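Peptidase M42 (Thaumarchaeota archaeon SCGC AB-539-E09, PDB 5DS0) probably trims amino acids from the N-termini of peptides, as a cobalt-bound TET aminopeptidase of the M42 family whose assembly holds twelve subunits. Local coordinates at residues Arg58-Met63 / Asp229-Leu234; Thr50-Gly55 / Pro203-Gly208; Gly220-Ala225 / Ala302-Met307; Glu277-Val282 / Ile344-Arg349. All blocks are in the same frame, centred on the assembly; numbering follows the deposited sequence.

How the contacts relate
Contacts 1 and 2 are neighbours in one mixed sheet, with centres about 9 Å apart. The strand order there is 49-53, 205-211, 60-66, 232-240. Their segments alternate along the chain, and each contact joins strands about 150 or more residues apart. Contact 2 closes before contacts 3 and 4 open, and the segments of those two alternate. Contacts 3 and 4 join helices on opposite faces of this sheet, and their centres are about 22 Å apart. Ile-305 of contact 3 packs on Leu-62 and Ala-233. Ile-347 and Leu-346 of contact 4 reach Met-63 and Leu-234 on the other side. The result is a three-layer alpha/beta/alpha domain. Strands 60-66 and 232-240 also carry the cobalt ligands His-66 and Glu-237.

Contact 1 of 4, residues Arg58-Met63 / Asp229-Leu234; sequences RPRILM and DPDVAL
Two parallel strands, 60-66 and 232-240, run side by side here in the mixed sheet of the alpha/beta domain. The axes of their short segments are 24° apart. The ladder is regular at its far end: Leu-62 N bonds to Val-232 O at 3.0 Å, and Leu-234 N bonds to Leu-62 O at 2.8 Å. At its start, Arg-60 O takes two donors, Asp-231 N at 2.9 Å and Val-232 N at 3.3 Å. Here a salt-bridge network and a backbone bond share one carboxylate. Asp-231 OD2 is gripped twice. Its syn lone pair faces Arg-58 NE at 2.9 Å, in the guanidinium plane, as part of a salt bridge. Its anti lone pair takes Arg-60 N at 2.9 Å, almost straight at 173°. The Asp-231 carboxylate stands nearly perpendicular to the Arg-58 guanidinium (86°). The bent Arg-58 chain also brings NH1 to Asp-229 OD2, 3.4 Å away, a second and longer salt bridge. In the M42 fold these strands lead to the metal site, since His-66 and Glu-237 lie further along them. Arg-60 is extended, and its NE lies over one face of the Arg-58 guanidinium. Its NH1 bonds to Val-228 O at the end of helix 219-228. The nearby carboxylates probably offset the repulsion of the two arginines. On one side of the sheet Leu-62 CB lies alongside Pro-230 CB at 3.7 Å. On the other side, selenomethionine Met-63 sets CG beside Leu-234 CB. A cis peptide bond precedes Pro-59, whose CB rests near Asp-231 CB.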
loop_
_atom_site.group_PDB
_atom_site.type_symbol
_atom_site.label_atom_id
_atom_site.label_comp_id
_atom_site.label_asym_id
_atom_site.label_seq_id
_atom_site.Cartn_x
_atom_site.Cartn_y
_atom_site.Cartn_z
ATOM N N ARG C 58 36.253 44.890 -30.894
ATOM C CA ARG C 58 36.398 43.917 -29.825
ATOM C C ARG C 58 36.637 44.693 -28.523
ATOM O O ARG C 58 37.294 45.732 -28.565
ATOM C CB ARG C 58 37.540 42.943 -30.182
ATOM C CG ARG C 58 37.126 42.001 -31.320
ATOM C CD ARG C 58 37.492 40.526 -31.190
ATOM N NE ARG C 58 36.299 39.669 -31.102
ATOM C CZ ARG C 58 35.690 39.003 -32.088
ATOM N NH1 ARG C 58 34.620 38.258 -31.820
ATOM N NH2 ARG C 58 36.118 39.049 -33.333
ATOM N N PRO C 59 36.112 44.236 -27.381
ATOM C CA PRO C 59 35.394 42.965 -27.225
ATOM C C PRO C 59 33.936 43.044 -27.627
ATOM O O PRO C 59 33.334 44.117 -27.573
ATOM C CB PRO C 59 35.480 42.705 -25.722
ATOM C CG PRO C 59 35.524 44.070 -25.120
ATOM C CD PRO C 59 36.198 44.980 -26.112
ATOM N N ARG C 60 33.381 41.913 -28.036
ATOM C CA ARG C 60 31.961 41.820 -28.337
ATOM C C ARG C 60 31.197 41.365 -27.096
ATOM O O ARG C 60 31.447 40.275 -26.570
ATOM C CB ARG C 60 31.721 40.839 -29.477
ATOM C CG ARG C 60 32.366 41.245 -30.779
ATOM C CD ARG C 60 31.969 40.302 -31.900
ATOM N NE ARG C 60 32.641 40.645 -33.155
ATOM C CZ ARG C 60 32.442 40.027 -34.316
ATOM N NH1 ARG C 60 31.579 39.022 -34.420
ATOM N NH2 ARG C 60 33.107 40.423 -35.393
ATOM N N ILE C 61 30.285 42.219 -26.633
ATOM C CA ILE C 61 29.408 41.909 -25.505
ATOM C C ILE C 61 28.073 41.412 -26.042
ATOM O O ILE C 61 27.402 42.118 -26.785
ATOM C CB ILE C 61 29.063 43.142 -24.632
ATOM C CG1 ILE C 61 30.258 44.065 -24.408
ATOM C CG2 ILE C 61 28.508 42.697 -23.300
ATOM C CD1 ILE C 61 31.441 43.416 -23.754
ATOM N N LEU C 62 27.676 40.215 -25.646
ATOM C CA LEU C 62 26.367 39.698 -26.011
ATOM C C LEU C 62 25.431 39.796 -24.815
ATOM O O LEU C 62 25.712 39.204 -23.770
ATOM C CB LEU C 62 26.476 38.247 -26.478
ATOM C CG LEU C 62 25.164 37.512 -26.762
ATOM C CD1 LEU C 62 24.260 38.298 -27.689
ATOM C CD2 LEU C 62 25.443 36.146 -27.357
HETATM N N MSE C 63 24.345 40.548 -24.966
HETATM C CA MSE C 63 23.261 40.523 -24.007
HETATM C C MSE C 63 22.115 39.796 -24.622
HETATM O O MSE C 63 21.743 40.076 -25.754
HETATM C CB MSE C 63 22.755 41.900 -23.689
HETATM C CG MSE C 63 23.757 42.715 -22.896
HETATM SE SE MSE C 63 22.764 44.225 -22.103
HETATM C CE MSE C 63 22.556 45.354 -23.705
ATOM N N ASP C 229 29.834 35.473 -32.169
ATOM C CA ASP C 229 31.216 35.204 -31.703
ATOM C C ASP C 229 31.573 36.142 -30.545
ATOM O O ASP C 229 32.492 36.949 -30.642
ATOM C CB ASP C 229 32.239 35.321 -32.871
ATOM C CG ASP C 229 33.658 34.837 -32.495
ATOM O OD1 ASP C 229 33.826 34.145 -31.467
ATOM O OD2 ASP C 229 34.610 35.165 -33.250
ATOM N N PRO C 230 30.832 36.043 -29.440
ATOM C CA PRO C 230 31.011 36.982 -28.339
ATOM C C PRO C 230 32.246 36.701 -27.493
ATOM O O PRO C 230 32.652 35.539 -27.346
ATOM C CB PRO C 230 29.749 36.765 -27.508
ATOM C CG PRO C 230 29.434 35.318 -27.700
ATOM C CD PRO C 230 29.816 35.018 -29.124
ATOM N N ASP C 231 32.807 37.761 -26.916
ATOM C CA ASP C 231 33.946 37.655 -26.001
ATOM C C ASP C 231 33.507 37.607 -24.525
ATOM O O ASP C 231 34.249 37.121 -23.661
ATOM C CB ASP C 231 34.907 38.816 -26.235
ATOM C CG ASP C 231 35.523 38.782 -27.614
ATOM O OD1 ASP C 231 36.294 37.844 -27.891
ATOM O OD2 ASP C 231 35.211 39.678 -28.442
ATOM N N VAL C 232 32.324 38.139 -24.241
ATOM C CA VAL C 232 31.722 38.061 -22.921
ATOM C C VAL C 232 30.206 38.153 -23.081
ATOM O O VAL C 232 29.717 38.833 -23.986
ATOM C CB VAL C 232 32.244 39.190 -22.000
ATOM C CG1 VAL C 232 32.061 40.539 -22.649
ATOM C CG2 VAL C 232 31.555 39.179 -20.647
ATOM N N ALA C 233 29.461 37.501 -22.190
ATOM C CA ALA C 233 28.010 37.480 -22.301
ATOM C C ALA C 233 27.289 37.827 -21.004
ATOM O O ALA C 233 27.625 37.317 -19.942
ATOM C CB ALA C 233 27.566 36.120 -22.793
ATOM N N LEU C 234 26.266 38.672 -21.117
ATOM C CA LEU C 234 25.374 38.980 -20.008
ATOM C C LEU C 234 23.992 38.485 -20.373
ATOM O O LEU C 234 23.336 39.058 -21.224
ATOM C CB LEU C 234 25.300 40.471 -19.765
ATOM C CG LEU C 234 26.611 41.212 -19.559
ATOM C CD1 LEU C 234 26.323 42.697 -19.369
ATOM C CD2 LEU C 234 27.382 40.654 -18.373
#

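Contact 2 of 4, residues Thr50-Gly55 / Pro203-Gly208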
loop_
_atom_site.group_PDB
_atom_site.type_symbol
_atom_site.label_atom_id
_atom_site.label_comp_id
_atom_site.label_asym_id
_atom_site.label_seq_id
_atom_site.Cartn_x
_atom_site.Cartn_y
_atom_site.Cartn_z
ATOM N N THR C 50 18.903 40.491 -33.340
ATOM C CA THR C 50 19.987 40.997 -32.540
ATOM C C THR C 50 20.323 42.427 -32.986
ATOM O O THR C 50 20.518 42.689 -34.162
ATOM C CB THR C 50 21.235 40.092 -32.699
ATOM O OG1 THR C 50 20.890 38.714 -32.455
ATOM C CG2 THR C 50 22.353 40.519 -31.748
ATOM N N PHE C 51 20.426 43.330 -32.020
ATOM C CA PHE C 51 20.649 44.739 -32.270
ATOM C C PHE C 51 22.045 45.118 -31.855
ATOM O O PHE C 51 22.445 44.866 -30.719
ATOM C CB PHE C 51 19.658 45.556 -31.457
ATOM C CG PHE C 51 18.240 45.162 -31.690
ATOM C CD1 PHE C 51 17.601 45.541 -32.860
ATOM C CD2 PHE C 51 17.552 44.394 -30.771
ATOM C CE1 PHE C 51 16.289 45.171 -33.100
ATOM C CE2 PHE C 51 16.241 44.029 -30.997
ATOM C CZ PHE C 51 15.605 44.418 -32.161
ATOM N N ILE C 52 22.776 45.752 -32.765
ATOM C CA ILE C 52 24.173 46.101 -32.531
ATOM C C ILE C 52 24.332 47.586 -32.261
ATOM O O ILE C 52 23.851 48.427 -33.021
ATOM C CB ILE C 52 25.049 45.712 -33.727
ATOM C CG1 ILE C 52 24.845 44.229 -34.056
ATOM C CG2 ILE C 52 26.513 45.989 -33.427
ATOM C CD1 ILE C 52 25.497 43.771 -35.347
ATOM N N ALA C 53 24.992 47.903 -31.152
ATOM C CA ALA C 53 25.429 49.263 -30.846
ATOM C C ALA C 53 26.948 49.286 -30.978
ATOM O O ALA C 53 27.649 48.671 -30.171
ATOM C CB ALA C 53 24.993 49.668 -29.443
ATOM N N LYS C 54 27.440 49.980 -32.008
ATOM C CA LYS C 54 28.848 49.933 -32.386
ATOM C C LYS C 54 29.752 50.707 -31.446
ATOM O O LYS C 54 29.354 51.655 -30.782
ATOM C CB LYS C 54 29.056 50.418 -33.819
ATOM C CG LYS C 54 28.551 49.457 -34.892
ATOM C CD LYS C 54 29.138 49.787 -36.275
ATOM C CE LYS C 54 28.360 49.167 -37.448
ATOM N NZ LYS C 54 27.910 47.753 -37.226
ATOM N N GLY C 55 30.984 50.234 -31.384
ATOM C CA GLY C 55 32.071 50.863 -30.648
ATOM C C GLY C 55 33.313 50.149 -31.147
ATOM O O GLY C 55 33.455 49.932 -32.353
ATOM N N PRO C 203 33.626 51.072 -24.448
ATOM C CA PRO C 203 34.838 50.606 -25.143
ATOM C C PRO C 203 34.684 49.214 -25.764
ATOM O O PRO C 203 35.517 48.325 -25.531
ATOM C CB PRO C 203 35.878 50.576 -24.020
ATOM C CG PRO C 203 35.080 50.225 -22.818
ATOM C CD PRO C 203 33.739 50.893 -22.993
ATOM N N ASN C 204 33.639 49.043 -26.568
ATOM C CA ASN C 204 33.234 47.728 -27.025
ATOM C C ASN C 204 32.049 47.816 -27.962
ATOM O O ASN C 204 31.426 48.866 -28.106
ATOM C CB ASN C 204 32.851 46.848 -25.826
ATOM C CG ASN C 204 31.844 47.525 -24.896
ATOM O OD1 ASN C 204 30.849 48.082 -25.350
ATOM N ND2 ASN C 204 32.110 47.481 -23.589
ATOM N N THR C 205 31.732 46.686 -28.583
ATOM C CA THR C 205 30.547 46.566 -29.426
ATOM C C THR C 205 29.538 45.695 -28.686
ATOM O O THR C 205 29.873 44.625 -28.187
ATOM C CB THR C 205 30.899 45.969 -30.804
ATOM O OG1 THR C 205 31.772 46.871 -31.502
ATOM C CG2 THR C 205 29.655 45.750 -31.631
ATOM N N VAL C 206 28.303 46.177 -28.623
ATOM C CA VAL C 206 27.254 45.527 -27.862
ATOM C C VAL C 206 26.259 44.860 -28.795
ATOM O O VAL C 206 25.674 45.516 -29.641
ATOM C CB VAL C 206 26.524 46.551 -26.977
ATOM C CG1 VAL C 206 25.303 45.933 -26.321
ATOM C CG2 VAL C 206 27.466 47.092 -25.915
ATOM N N TYR C 207 26.048 43.563 -28.604
ATOM C CA TYR C 207 25.053 42.824 -29.356
ATOM C C TYR C 207 23.888 42.514 -28.412
ATOM O O TYR C 207 23.996 41.667 -27.540
ATOM C CB TYR C 207 25.638 41.527 -29.905
ATOM C CG TYR C 207 26.702 41.716 -30.964
ATOM C CD1 TYR C 207 27.962 42.222 -30.643
ATOM C CD2 TYR C 207 26.461 41.357 -32.299
ATOM C CE1 TYR C 207 28.946 42.379 -31.616
ATOM C CE2 TYR C 207 27.432 41.519 -33.278
ATOM C CZ TYR C 207 28.673 42.028 -32.932
ATOM O OH TYR C 207 29.644 42.175 -33.899
ATOM N N GLY C 208 22.777 43.215 -28.591
ATOM C CA GLY C 208 21.594 43.002 -27.771
ATOM C C GLY C 208 20.639 42.086 -28.490
ATOM O O GLY C 208 20.036 42.463 -29.481
#
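Gly-208 O is held by one strong hydrogen bond and one weaker CA-H contact. Phe-51 N reaches it at 2.7 Å in a nearly straight line (174°), from above the carbonyl plane. Thr-50 CA-H approaches the same oxygen, with CA 3.4 Å from it. Gly-208 N returns a bond to Phe-51 O at 2.7 Å, which closes the first ring. Two residues on, Ala-53 N meets Val-206 O at 2.9 Å and Val-206 N meets Ala-53 O at 3.0 Å. These are the hydrogen-bonded pairs of an antiparallel ladder between strands 49-53 and 205-211. Ile-52 and Tyr-207 form the non-hydrogen-bonded pair between them. Strand 205-211 bonds on its other edge to strand 60-66, so this ladder adds an antiparallel strand beside the parallel part of the M42 sheet. On the Ile-52 side, Ile-52 and Tyr-207 point the same way. The extended arm of Ile-52 (chi2 171°) puts CD1 3.6 Å from Tyr-207 CE2. Its CG2 branch turns to the other neighbour and meets Thr-205 CG2 at 3.6 Å. Thr-50 CG2 lies at the ring edge of Tyr-207. On the opposite side Phe-51 packs on Cys-30 and Met-34 of helix 24-34. Past the ladder, Gly-55 N makes a weak bond to Thr-205 OG1, 3.5 Å away. That hydroxyl also bonds to Asn-56 O.

Contact 3 of 4, residues Gly220-Ala225 / Ala302-Met307; sequences GAQTTA and AGRIHM
The backbones of segment 220-225, within helix 219-228, and the short helix 302-305 come close at two points. The CA atoms of Gln-222 and Arg-304 are 5.3 Å apart, and those of Ala-225 and Ile-305 are 5.5 Å apart. Small side chains permit this approach. Ala-221 CB points at the other helix and meets Arg-304 CB at 4.2 Å. One turn on, Ala-225 CB meets Ile-305 CG1, also at 4.2 Å. Ile-305 CG1 thus lies near both alanine methyls of one helix face. In the M42 domain this pair of helices covers one face of the central sheet, where Ile-305 packs on Ala-233 and Val-235. The cobalt site is near: the Ala-221 side chain lies about 11 Å from a bound ion, and helix 219-228 follows the ligands Glu-214 and Glu-215. Toward the subunit boundary the contact turns polar. Gln-222 is extended, with CG anti to the backbone N (chi1 -169°), and Arg-304 bends at chi2 to meet it. Arg-304 NE donates to Gln-222 OE1 at 3.1 Å and 159°. The oxygen lies in the guanidinium plane, while the donor sits above the amide plane. Met-307 of a neighbouring subunit packs on Gln-222. The amide is neutral, so this bond helps fix the rotation of the guanidinium through NE without forming a salt bridge.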
loop_
_atom_site.group_PDB
_atom_site.type_symbol
_atom_site.label_atom_id
_atom_site.label_comp_id
_atom_site.label_asym_id
_atom_site.label_seq_id
_atom_site.Cartn_x
_atom_site.Cartn_y
_atom_site.Cartn_z
ATOM N N GLY C 220 17.690 29.054 -29.785
ATOM C CA GLY C 220 18.085 30.318 -30.404
ATOM C C GLY C 220 19.383 30.893 -29.863
ATOM O O GLY C 220 20.121 31.544 -30.593
ATOM N N ALA C 221 19.672 30.636 -28.589
ATOM C CA ALA C 221 20.948 31.026 -27.995
ATOM C C ALA C 221 22.157 30.396 -28.700
ATOM O O ALA C 221 23.166 31.054 -28.912
ATOM C CB ALA C 221 20.962 30.633 -26.535
ATOM N N GLN C 222 22.065 29.106 -29.023
ATOM C CA GLN C 222 23.166 28.386 -29.672
ATOM C C GLN C 222 23.507 28.996 -31.020
ATOM O O GLN C 222 24.667 29.265 -31.312
ATOM C CB GLN C 222 22.802 26.920 -29.856
ATOM C CG GLN C 222 23.966 26.050 -30.281
ATOM C CD GLN C 222 23.575 24.586 -30.406
ATOM O OE1 GLN C 222 22.848 24.058 -29.557
ATOM N NE2 GLN C 222 24.034 23.926 -31.467
ATOM N N THR C 223 22.472 29.236 -31.817
ATOM C CA THR C 223 22.614 29.772 -33.156
ATOM C C THR C 223 22.951 31.263 -33.182
ATOM O O THR C 223 23.698 31.714 -34.057
ATOM C CB THR C 223 21.344 29.525 -33.979
ATOM O OG1 THR C 223 20.214 30.060 -33.288
ATOM C CG2 THR C 223 21.132 28.010 -34.225
ATOM N N THR C 224 22.438 32.029 -32.226
ATOM C CA THR C 224 22.812 33.446 -32.091
ATOM C C THR C 224 24.260 33.613 -31.612
ATOM O O THR C 224 24.980 34.487 -32.091
ATOM C CB THR C 224 21.860 34.196 -31.136
ATOM O OG1 THR C 224 20.625 34.448 -31.813
ATOM C CG2 THR C 224 22.456 35.528 -30.698
ATOM N N ALA C 225 24.689 32.766 -30.685
ATOM C CA ALA C 225 26.074 32.749 -30.259
ATOM C C ALA C 225 27.024 32.475 -31.436
ATOM O O ALA C 225 28.103 33.084 -31.529
ATOM C CB ALA C 225 26.277 31.697 -29.183
ATOM N N ALA C 302 22.501 31.179 -21.344
ATOM C CA ALA C 302 23.934 31.120 -21.035
ATOM C C ALA C 302 24.510 29.712 -21.124
ATOM O O ALA C 302 25.690 29.540 -21.441
ATOM C CB ALA C 302 24.203 31.685 -19.657
ATOM N N GLY C 303 23.675 28.716 -20.852
ATOM C CA GLY C 303 24.060 27.324 -20.961
ATOM C C GLY C 303 24.657 26.969 -22.305
ATOM O O GLY C 303 25.541 26.113 -22.368
ATOM N N ARG C 304 24.182 27.629 -23.363
ATOM C CA ARG C 304 24.715 27.438 -24.721
ATOM C C ARG C 304 25.752 28.475 -25.127
ATOM O O ARG C 304 26.743 28.150 -25.772
ATOM C CB ARG C 304 23.585 27.455 -25.752
ATOM C CG ARG C 304 22.713 26.222 -25.756
ATOM C CD ARG C 304 23.465 24.929 -25.989
ATOM N NE ARG C 304 22.511 23.935 -26.466
ATOM C CZ ARG C 304 21.692 23.216 -25.693
ATOM N NH1 ARG C 304 21.730 23.332 -24.365
ATOM N NH2 ARG C 304 20.834 22.352 -26.258
ATOM N N ILE C 305 25.502 29.726 -24.768
ATOM C CA ILE C 305 26.383 30.827 -25.124
ATOM C C ILE C 305 27.805 30.626 -24.612
ATOM O O ILE C 305 28.763 30.844 -25.364
ATOM C CB ILE C 305 25.827 32.164 -24.597
ATOM C CG1 ILE C 305 24.612 32.575 -25.437
ATOM C CG2 ILE C 305 26.881 33.253 -24.659
ATOM C CD1 ILE C 305 23.733 33.614 -24.779
ATOM N N HIS C 306 27.943 30.206 -23.347
ATOM C CA HIS C 306 29.270 30.106 -22.724
ATOM C C HIS C 306 30.087 28.956 -23.283
ATOM O O HIS C 306 31.271 28.856 -23.006
ATOM C CB HIS C 306 29.181 30.072 -21.193
ATOM C CG HIS C 306 29.037 28.701 -20.587
ATOM N ND1 HIS C 306 27.855 27.989 -20.606
ATOM C CD2 HIS C 306 29.909 27.950 -19.869
ATOM C CE1 HIS C 306 28.015 26.847 -19.958
ATOM N NE2 HIS C 306 29.253 26.800 -19.497
HETATM N N MSE C 307 29.447 28.114 -24.085
HETATM C CA MSE C 307 30.066 26.954 -24.695
HETATM C C MSE C 307 30.367 27.170 -26.154
HETATM O O MSE C 307 30.818 26.253 -26.849
HETATM C CB MSE C 307 29.048 25.804 -24.630
HETATM C CG MSE C 307 29.750 24.502 -24.311
HETATM SE SE MSE C 307 29.189 24.079 -22.493
HETATM C CE MSE C 307 27.590 23.022 -23.010
#

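Contact 4 of 4, residues Glu277-Val282 / Ile344-Arg349; sequences EFVINV and IELIKR
Val-282 sits at the crossing of helices 273-285 and 333-349, which pack against the same face of the central mixed beta-sheet of the alpha/beta domain. The short axes cross at 117° and are 10.1 Å apart at their closest. Val-282 points at the other helix, and each of its side-chain carbons has a partner. CB meets Leu-346 CD2 at 3.7 Å. CG1, anti to the backbone N (chi1 168°), runs to Glu-345 CB at 3.6 Å. CG2 turns the other way and meets Arg-349 CD tip to tip at 3.9 Å. The same methyl lies over one face of the Phe-278 ring in its own helix, offset toward the rim. In Leu-346, CD1 is anti to CA (chi2 172°), and the other branch, CD2, enters this group. Leu-346 slides past Phe-278 in the opposite direction, and its CD2 comes within 3.6 Å of Phe-278 CE2. Val-279 CG2 touches the same methyl from beside Val-282. One leucine methyl is thus shared by three residues of the facing helix. Phe-278 also meets Arg-349 CB at the edge of its ring, through CZ. Its ring makes an edge-to-face contact with Phe-358 as well. Beneath these side chains, Val-279 packs on Val-315 and Leu-346 on Ile-317, both of strand 314-322. No hydrogen bond crosses between the helices. The polar ends stay within 344-349: Arg-349 NH1 donates to Glu-345 O at 3.0 Å and, in a salt bridge, to Glu-345 OE1 at 3.1 Å, reaching that oxygen from above the carboxylate plane.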
loop_
_atom_site.group_PDB
_atom_site.type_symbol
_atom_site.label_atom_id
_atom_site.label_comp_id
_atom_site.label_asym_id
_atom_site.label_seq_id
_atom_site.Cartn_x
_atom_site.Cartn_y
_atom_site.Cartn_z
ATOM N N GLU C 277 32.778 38.298 -9.887
ATOM C CA GLU C 277 33.307 39.255 -8.927
ATOM C C GLU C 277 33.203 40.673 -9.491
ATOM O O GLU C 277 32.902 41.622 -8.763
ATOM C CB GLU C 277 34.760 38.912 -8.538
ATOM C CG GLU C 277 34.954 37.579 -7.824
ATOM C CD GLU C 277 34.039 37.358 -6.596
ATOM O OE1 GLU C 277 33.594 38.348 -5.934
ATOM O OE2 GLU C 277 33.755 36.167 -6.274
ATOM N N PHE C 278 33.448 40.797 -10.787
ATOM C CA PHE C 278 33.364 42.067 -11.475
ATOM C C PHE C 278 31.981 42.687 -11.346
ATOM O O PHE C 278 31.841 43.852 -10.969
ATOM C CB PHE C 278 33.727 41.854 -12.944
ATOM C CG PHE C 278 33.529 43.062 -13.824
ATOM C CD1 PHE C 278 34.470 44.087 -13.851
ATOM C CD2 PHE C 278 32.414 43.157 -14.655
ATOM C CE1 PHE C 278 34.294 45.188 -14.674
ATOM C CE2 PHE C 278 32.235 44.259 -15.480
ATOM C CZ PHE C 278 33.178 45.274 -15.489
ATOM N N VAL C 279 30.956 41.900 -11.619
ATOM C CA VAL C 279 29.583 42.386 -11.510
ATOM C C VAL C 279 29.234 42.782 -10.066
ATOM O O VAL C 279 28.640 43.829 -9.831
ATOM C CB VAL C 279 28.580 41.335 -12.016
ATOM C CG1 VAL C 279 27.148 41.815 -11.816
ATOM C CG2 VAL C 279 28.828 41.036 -13.484
ATOM N N ILE C 280 29.616 41.953 -9.107
ATOM C CA ILE C 280 29.354 42.251 -7.712
ATOM C C ILE C 280 29.955 43.600 -7.320
ATOM O O ILE C 280 29.302 44.386 -6.619
ATOM C CB ILE C 280 29.875 41.136 -6.775
ATOM C CG1 ILE C 280 28.980 39.899 -6.901
ATOM C CG2 ILE C 280 29.879 41.584 -5.324
ATOM C CD1 ILE C 280 29.591 38.630 -6.351
ATOM N N ASN C 281 31.175 43.871 -7.785
ATOM C CA ASN C 281 31.872 45.117 -7.444
ATOM C C ASN C 281 31.304 46.317 -8.168
ATOM O O ASN C 281 31.113 47.371 -7.566
ATOM C CB ASN C 281 33.362 45.015 -7.726
ATOM C CG ASN C 281 34.045 43.978 -6.851
ATOM O OD1 ASN C 281 33.544 43.593 -5.786
ATOM N ND2 ASN C 281 35.189 43.490 -7.311
ATOM N N VAL C 282 31.014 46.162 -9.453
ATOM C CA VAL C 282 30.408 47.244 -10.194
ATOM C C VAL C 282 29.101 47.672 -9.528
ATOM O O VAL C 282 28.825 48.868 -9.399
ATOM C CB VAL C 282 30.167 46.856 -11.658
ATOM C CG1 VAL C 282 29.276 47.878 -12.362
ATOM C CG2 VAL C 282 31.502 46.737 -12.387
ATOM N N ILE C 344 24.169 48.914 -17.883
ATOM C CA ILE C 344 24.868 50.060 -18.436
ATOM C C ILE C 344 26.236 50.243 -17.777
ATOM O O ILE C 344 27.245 50.370 -18.468
ATOM C CB ILE C 344 24.011 51.331 -18.316
ATOM C CG1 ILE C 344 22.850 51.264 -19.320
ATOM C CG2 ILE C 344 24.839 52.581 -18.568
ATOM C CD1 ILE C 344 21.776 52.316 -19.135
ATOM N N GLU C 345 26.273 50.234 -16.447
ATOM C CA GLU C 345 27.537 50.380 -15.731
ATOM C C GLU C 345 28.529 49.301 -16.129
ATOM O O GLU C 345 29.722 49.553 -16.220
ATOM C CB GLU C 345 27.326 50.330 -14.219
ATOM C CG GLU C 345 26.481 51.451 -13.638
ATOM C CD GLU C 345 26.880 52.818 -14.147
ATOM O OE1 GLU C 345 28.028 53.253 -13.898
ATOM O OE2 GLU C 345 26.027 53.474 -14.765
ATOM N N LEU C 346 28.046 48.086 -16.328
ATOM C CA LEU C 346 28.921 46.982 -16.714
ATOM C C LEU C 346 29.506 47.247 -18.083
ATOM O O LEU C 346 30.718 47.178 -18.269
ATOM C CB LEU C 346 28.160 45.664 -16.744
ATOM C CG LEU C 346 27.643 45.170 -15.398
ATOM C CD1 LEU C 346 26.741 43.976 -15.621
ATOM C CD2 LEU C 346 28.780 44.799 -14.470
ATOM N N ILE C 347 28.642 47.573 -19.029
ATOM C CA ILE C 347 29.072 47.823 -20.393
ATOM C C ILE C 347 30.087 48.969 -20.478
ATOM O O ILE C 347 31.040 48.894 -21.246
ATOM C CB ILE C 347 27.847 48.097 -21.293
ATOM C CG1 ILE C 347 27.056 46.809 -21.476
ATOM C CG2 ILE C 347 28.253 48.636 -22.658
ATOM C CD1 ILE C 347 25.643 47.040 -21.933
ATOM N N LYS C 348 29.864 50.033 -19.713
ATOM C CA LYS C 348 30.816 51.133 -19.641
ATOM C C LYS C 348 32.228 50.659 -19.330
ATOM O O LYS C 348 33.183 51.162 -19.912
ATOM C CB LYS C 348 30.385 52.157 -18.593
ATOM C CG LYS C 348 29.361 53.162 -19.109
ATOM C CD LYS C 348 28.727 54.046 -18.035
ATOM C CE LYS C 348 29.706 55.049 -17.478
ATOM N NZ LYS C 348 29.232 55.532 -16.155
ATOM N N ARG C 349 32.353 49.665 -18.448
ATOM C CA ARG C 349 33.653 49.231 -17.931
ATOM C C ARG C 349 34.244 47.974 -18.575
ATOM O O ARG C 349 35.355 47.559 -18.233
ATOM C CB ARG C 349 33.549 49.007 -16.430
ATOM C CG ARG C 349 33.349 50.274 -15.624
ATOM C CD ARG C 349 32.930 49.937 -14.194
ATOM N NE ARG C 349 32.676 51.125 -13.384
ATOM C CZ ARG C 349 31.622 51.932 -13.514
ATOM N NH1 ARG C 349 30.682 51.708 -14.436
ATOM N NH2 ARG C 349 31.511 52.990 -12.720
#